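Local coordinates for RNA 2',3'-cyclic phosphodiesterase (Deinococcus radiodurans, PDB 5H7E), which belongs to the LigT-like phosphoesterases of the 2H clan, enzymes named for two histidine motifs that face each other across a central cleft, at residues A[4-8]-A[50-56]; A[41-45]-A[124-130]. All coordinates share one frame; numbering follows the deposited sequence.

Interaction 1: residues A[4-8]-A[50-56]; sequences STYRL and AVPPERV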
# COMPACT_ATOMS: atom_id res chain seq x y z
N SER A 4 7.59 -15.70 -18.01
CA SER A 4 7.40 -14.36 -17.47
C SER A 4 6.52 -14.40 -16.22
O SER A 4 5.68 -15.29 -16.02
CB SER A 4 6.79 -13.43 -18.51
OG SER A 4 5.49 -13.86 -18.87
N THR A 5 6.75 -13.44 -15.35
CA THR A 5 6.02 -13.30 -14.10
C THR A 5 5.50 -11.88 -14.04
O THR A 5 5.97 -11.00 -14.76
CB THR A 5 6.90 -13.57 -12.88
OG1 THR A 5 8.06 -12.74 -12.94
CG2 THR A 5 7.35 -15.07 -12.81
N TYR A 6 4.58 -11.65 -13.11
CA TYR A 6 4.02 -10.35 -12.81
C TYR A 6 4.52 -9.85 -11.46
O TYR A 6 4.65 -10.62 -10.52
CB TYR A 6 2.49 -10.41 -12.73
CG TYR A 6 1.77 -10.77 -14.01
CD1 TYR A 6 2.36 -10.58 -15.25
CD2 TYR A 6 0.48 -11.28 -13.98
CE1 TYR A 6 1.68 -10.88 -16.40
CE2 TYR A 6 -0.21 -11.58 -15.15
CZ TYR A 6 0.39 -11.38 -16.35
OH TYR A 6 -0.29 -11.69 -17.51
N ARG A 7 4.66 -8.52 -11.32
CA ARG A 7 4.87 -7.89 -10.02
C ARG A 7 3.52 -7.42 -9.54
O ARG A 7 2.89 -6.56 -10.19
CB ARG A 7 5.81 -6.67 -10.07
CG ARG A 7 7.16 -6.94 -10.65
CD ARG A 7 8.03 -5.68 -10.63
NE ARG A 7 9.36 -5.98 -11.12
CZ ARG A 7 10.44 -5.26 -10.83
NH1 ARG A 7 10.32 -4.19 -10.05
NH2 ARG A 7 11.63 -5.61 -11.31
N LEU A 8 3.04 -8.02 -8.43
CA LEU A 8 1.69 -7.73 -7.98
C LEU A 8 1.76 -7.22 -6.56
O LEU A 8 2.72 -7.46 -5.83
CB LEU A 8 0.78 -8.95 -7.99
CG LEU A 8 0.67 -9.64 -9.36
CD1 LEU A 8 -0.23 -10.88 -9.21
CD2 LEU A 8 0.09 -8.71 -10.42
N ALA A 50 7.13 -11.71 -8.11
CA ALA A 50 7.33 -12.54 -9.31
C ALA A 50 6.25 -13.63 -9.34
O ALA A 50 6.51 -14.80 -9.05
CB ALA A 50 8.75 -13.14 -9.36
N VAL A 51 5.03 -13.27 -9.71
CA VAL A 51 3.90 -14.20 -9.69
C VAL A 51 3.72 -14.78 -11.08
O VAL A 51 3.49 -14.02 -12.03
CB VAL A 51 2.62 -13.51 -9.22
CG1 VAL A 51 1.52 -14.52 -9.17
CG2 VAL A 51 2.84 -12.84 -7.84
N PRO A 52 3.77 -16.10 -11.25
CA PRO A 52 3.44 -16.68 -12.54
C PRO A 52 2.00 -16.37 -12.88
O PRO A 52 1.11 -16.44 -12.03
CB PRO A 52 3.67 -18.19 -12.32
CG PRO A 52 4.51 -18.30 -11.04
CD PRO A 52 4.12 -17.11 -10.22
N PRO A 53 1.71 -15.97 -14.13
CA PRO A 53 0.33 -15.51 -14.44
C PRO A 53 -0.73 -16.57 -14.15
O PRO A 53 -1.86 -16.23 -13.77
CB PRO A 53 0.40 -15.16 -15.94
CG PRO A 53 1.84 -14.84 -16.17
CD PRO A 53 2.64 -15.75 -15.24
N GLU A 54 -0.38 -17.84 -14.21
CA GLU A 54 -1.35 -18.89 -13.92
C GLU A 54 -1.77 -18.92 -12.45
O GLU A 54 -2.74 -19.61 -12.12
CB GLU A 54 -0.79 -20.26 -14.33
CG GLU A 54 0.61 -20.53 -13.76
CD GLU A 54 1.75 -20.18 -14.75
OE1 GLU A 54 2.73 -20.98 -14.77
OE2 GLU A 54 1.69 -19.14 -15.47
N ARG A 55 -1.09 -18.19 -11.57
CA ARG A 55 -1.46 -18.16 -10.17
C ARG A 55 -2.37 -17.00 -9.82
O ARG A 55 -2.80 -16.91 -8.67
CB ARG A 55 -0.21 -18.07 -9.27
CG ARG A 55 0.78 -19.27 -9.42
CD ARG A 55 0.08 -20.64 -9.41
NE ARG A 55 -0.71 -20.89 -8.20
CZ ARG A 55 -0.19 -21.20 -7.02
NH1 ARG A 55 -0.99 -21.42 -5.96
NH2 ARG A 55 1.13 -21.31 -6.88
N VAL A 56 -2.69 -16.13 -10.78
CA VAL A 56 -3.44 -14.93 -10.45
C VAL A 56 -4.85 -15.28 -10.00
O VAL A 56 -5.39 -14.65 -9.09
CB VAL A 56 -3.45 -13.96 -11.63
CG1 VAL A 56 -4.37 -12.78 -11.34
CG2 VAL A 56 -2.02 -13.47 -11.91

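Interaction 2: residues A[41-45]-A[124-130]; sequences MHVTL and FKAHITL. With SO4 (sulfate ion), chain D.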
# COMPACT_ATOMS: atom_id res chain seq x y z
N MET A 41 -0.37 6.72 -4.77
CA MET A 41 -0.47 6.57 -3.31
C MET A 41 -1.41 5.43 -2.95
O MET A 41 -2.53 5.33 -3.47
CB MET A 41 -1.00 7.86 -2.69
CG MET A 41 0.03 9.01 -2.74
SD MET A 41 -0.70 10.54 -2.11
CE MET A 41 0.69 11.67 -2.31
N HIS A 42 -0.96 4.56 -2.07
CA HIS A 42 -1.77 3.43 -1.68
C HIS A 42 -1.22 2.90 -0.36
O HIS A 42 -0.11 3.25 0.07
CB HIS A 42 -1.77 2.31 -2.74
CG HIS A 42 -0.42 1.92 -3.14
ND1 HIS A 42 0.13 2.30 -4.35
CD2 HIS A 42 0.50 1.15 -2.53
CE1 HIS A 42 1.36 1.84 -4.42
NE2 HIS A 42 1.62 1.17 -3.31
N VAL A 43 -2.04 2.08 0.31
CA VAL A 43 -1.63 1.40 1.56
C VAL A 43 -1.33 -0.06 1.22
O VAL A 43 -2.27 -0.83 0.99
CB VAL A 43 -2.72 1.47 2.62
CG1 VAL A 43 -2.23 0.76 3.90
CG2 VAL A 43 -3.16 2.91 2.96
N THR A 44 -0.05 -0.42 1.09
CA THR A 44 0.30 -1.79 0.66
C THR A 44 0.10 -2.76 1.79
O THR A 44 0.51 -2.50 2.93
CB THR A 44 1.74 -1.81 0.22
OG1 THR A 44 1.90 -0.88 -0.83
CG2 THR A 44 2.14 -3.25 -0.33
N LEU A 45 -0.49 -3.92 1.49
CA LEU A 45 -0.62 -5.01 2.46
C LEU A 45 0.36 -6.16 2.20
O LEU A 45 0.81 -6.80 3.15
CB LEU A 45 -2.06 -5.56 2.43
CG LEU A 45 -3.13 -4.70 3.14
CD1 LEU A 45 -3.56 -3.55 2.38
CD2 LEU A 45 -4.36 -5.55 3.52
N PHE A 124 4.76 -5.69 8.94
CA PHE A 124 3.67 -4.82 8.48
C PHE A 124 3.55 -3.60 9.37
O PHE A 124 3.43 -3.72 10.59
CB PHE A 124 2.33 -5.56 8.47
CG PHE A 124 1.21 -4.72 7.97
CD1 PHE A 124 1.18 -4.32 6.65
CD2 PHE A 124 0.19 -4.33 8.81
CE1 PHE A 124 0.17 -3.53 6.16
CE2 PHE A 124 -0.86 -3.57 8.34
CZ PHE A 124 -0.85 -3.13 7.02
N LYS A 125 3.56 -2.43 8.74
CA LYS A 125 3.41 -1.14 9.42
C LYS A 125 2.63 -0.30 8.42
O LYS A 125 3.24 0.22 7.48
CB LYS A 125 4.75 -0.48 9.73
CG LYS A 125 5.70 -1.31 10.55
CD LYS A 125 5.31 -1.42 11.99
CE LYS A 125 6.27 -2.41 12.69
NZ LYS A 125 7.70 -2.10 12.36
N ALA A 126 1.32 -0.20 8.60
CA ALA A 126 0.49 0.40 7.56
C ALA A 126 0.86 1.86 7.35
O ALA A 126 0.96 2.64 8.31
CB ALA A 126 -0.97 0.32 7.96
N HIS A 127 1.06 2.24 6.10
CA HIS A 127 1.46 3.62 5.80
C HIS A 127 1.13 3.91 4.35
O HIS A 127 0.90 3.00 3.53
CB HIS A 127 2.97 3.83 6.00
CG HIS A 127 3.80 3.00 5.06
ND1 HIS A 127 4.04 1.65 5.29
CD2 HIS A 127 4.46 3.31 3.92
CE1 HIS A 127 4.81 1.18 4.31
NE2 HIS A 127 5.09 2.16 3.47
N ILE A 128 1.14 5.22 4.05
CA ILE A 128 1.17 5.71 2.65
C ILE A 128 2.51 6.38 2.47
O ILE A 128 2.82 7.38 3.14
CB ILE A 128 0.03 6.70 2.38
CG1 ILE A 128 -1.31 6.04 2.64
CG2 ILE A 128 0.16 7.27 0.96
CD1 ILE A 128 -2.47 7.12 2.74
N THR A 129 3.32 5.87 1.52
CA THR A 129 4.58 6.53 1.21
C THR A 129 4.35 7.84 0.47
O THR A 129 3.56 7.93 -0.49
CB THR A 129 5.45 5.59 0.37
OG1 THR A 129 5.72 4.45 1.19
CG2 THR A 129 6.73 6.25 -0.14
N LEU A 130 5.05 8.87 0.92
CA LEU A 130 4.91 10.21 0.36
C LEU A 130 6.10 10.61 -0.49
O LEU A 130 5.98 11.45 -1.41
CB LEU A 130 4.76 11.22 1.50
CG LEU A 130 3.55 10.92 2.39
CD1 LEU A 130 3.58 11.92 3.53
CD2 LEU A 130 2.21 11.03 1.54
S SO4 D . 5.34 1.08 -0.19
O1 SO4 D . 6.11 0.43 -1.23
O2 SO4 D . 6.29 1.61 0.81
O3 SO4 D . 4.56 2.09 -0.89
O4 SO4 D . 4.46 0.18 0.47
O HOH W 1 2.25 5.60 -1.67
O HOH W 2 2.58 3.45 0.06
O HOH W 3 2.19 1.15 2.00
O HOH W 4 1.63 -0.32 4.33

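Interaction 1: residues A[4-8]-A[50-56]
The phenol ring of Y6 lies under P53, whose CG stands over one face, 4.0 Å from the centroid of the Y6 ring and 19° off its normal, a CH-pi contact displaced toward the rim. V56 meets the same ring at its edge, CG2 coming to 3.9 Å from Y6 CD2. With chi1 at -65° Y6 CG is anti to its own carbonyl carbon, which carries the ring to the side where the chain turns through P53 into helix 56-67. The backbones form one antiparallel hydrogen-bonded pair, Y6 with V51: Y6 N gives to V51 O and V51 N to Y6 O, both at 2.8 Å. V51 O also takes a CA-H...O contact from T5. Deeper in, L8 CD1 reaches V51 CB at 3.9 Å and runs on to V56 CG2, with L59 of helix 56-67 touching both L8 and V51. At the outer end S4 O sits 3.2 Å from P53 CD. Short strand 50-51 is thus fastened to the start of strand 6-13 just before helix 56-67 begins. Two backbone bonds fix the register, and dispersion between proline, aromatic and branched carbons supplies the side-chain contact.

Interaction 2: residues A[41-45]-A[124-130]
The paired H-x-T motifs of the 2H phosphoesterase cleft, H42-V43-T44 and H127-I128-T129, face each other around a sulfate ion. H127 NE2 donates to sulfate O2 at 3.0 Å, at the edge of its ring, and T129 OG1 gives the same oxygen a second bond. On the ring's other nitrogen, ND1 donates to K125 O at 2.7 Å and 173°, in the ring plane; this bond fixes the rotation of the imidazole and leaves NE2 directed into the cleft. H42 has a similar first torsion, its CG likewise between the backbone N and the carbonyl carbon. Its NE2 remains 3.9 Å from sulfate O3 and bonds a glycerol instead. In this bilobal fold the N-to-C directions of the short strands 42-44 and 127-130 make an angle of 123°, and waters bridge the gap between their backbones: one joins H42 O, T129 N and sulfate O3, another T44 N, H127 O and sulfate O4, a third T44 O and H127 N. The middle residues of the motifs turn their side chains from the sulfate and meet each other: V43 CG2 crosses I128 CG1 at 3.6 Å. M41 CB meets I128 CG2. F124 turns its ring edge to T44 O, CE1 lying 3.4 Å from that oxygen.

Overall arrangement
Interaction 2 lies near the centre of the chain, whereas the centre of interaction 1 is about 18 Å from the centre of the chain, at the start of strand 6-13, which belongs to the same antiparallel sheet as strand 42-48; the two contact centres are about 22 Å apart. They share a route through the chain: strand 42-48, which carries one histidine motif, pairs with strand 6-13 and is followed by strand 50-51, which closes interaction 1. At 4-8/50-56 neighbouring backbones bond directly; S4, T5 and A50 are exposed, while L8 and V51 are buried. At 41-45/124-130 no direct hydrogen bond joins the segments; waters and the sulfate link their polar side, while buried apolar side chains meet behind.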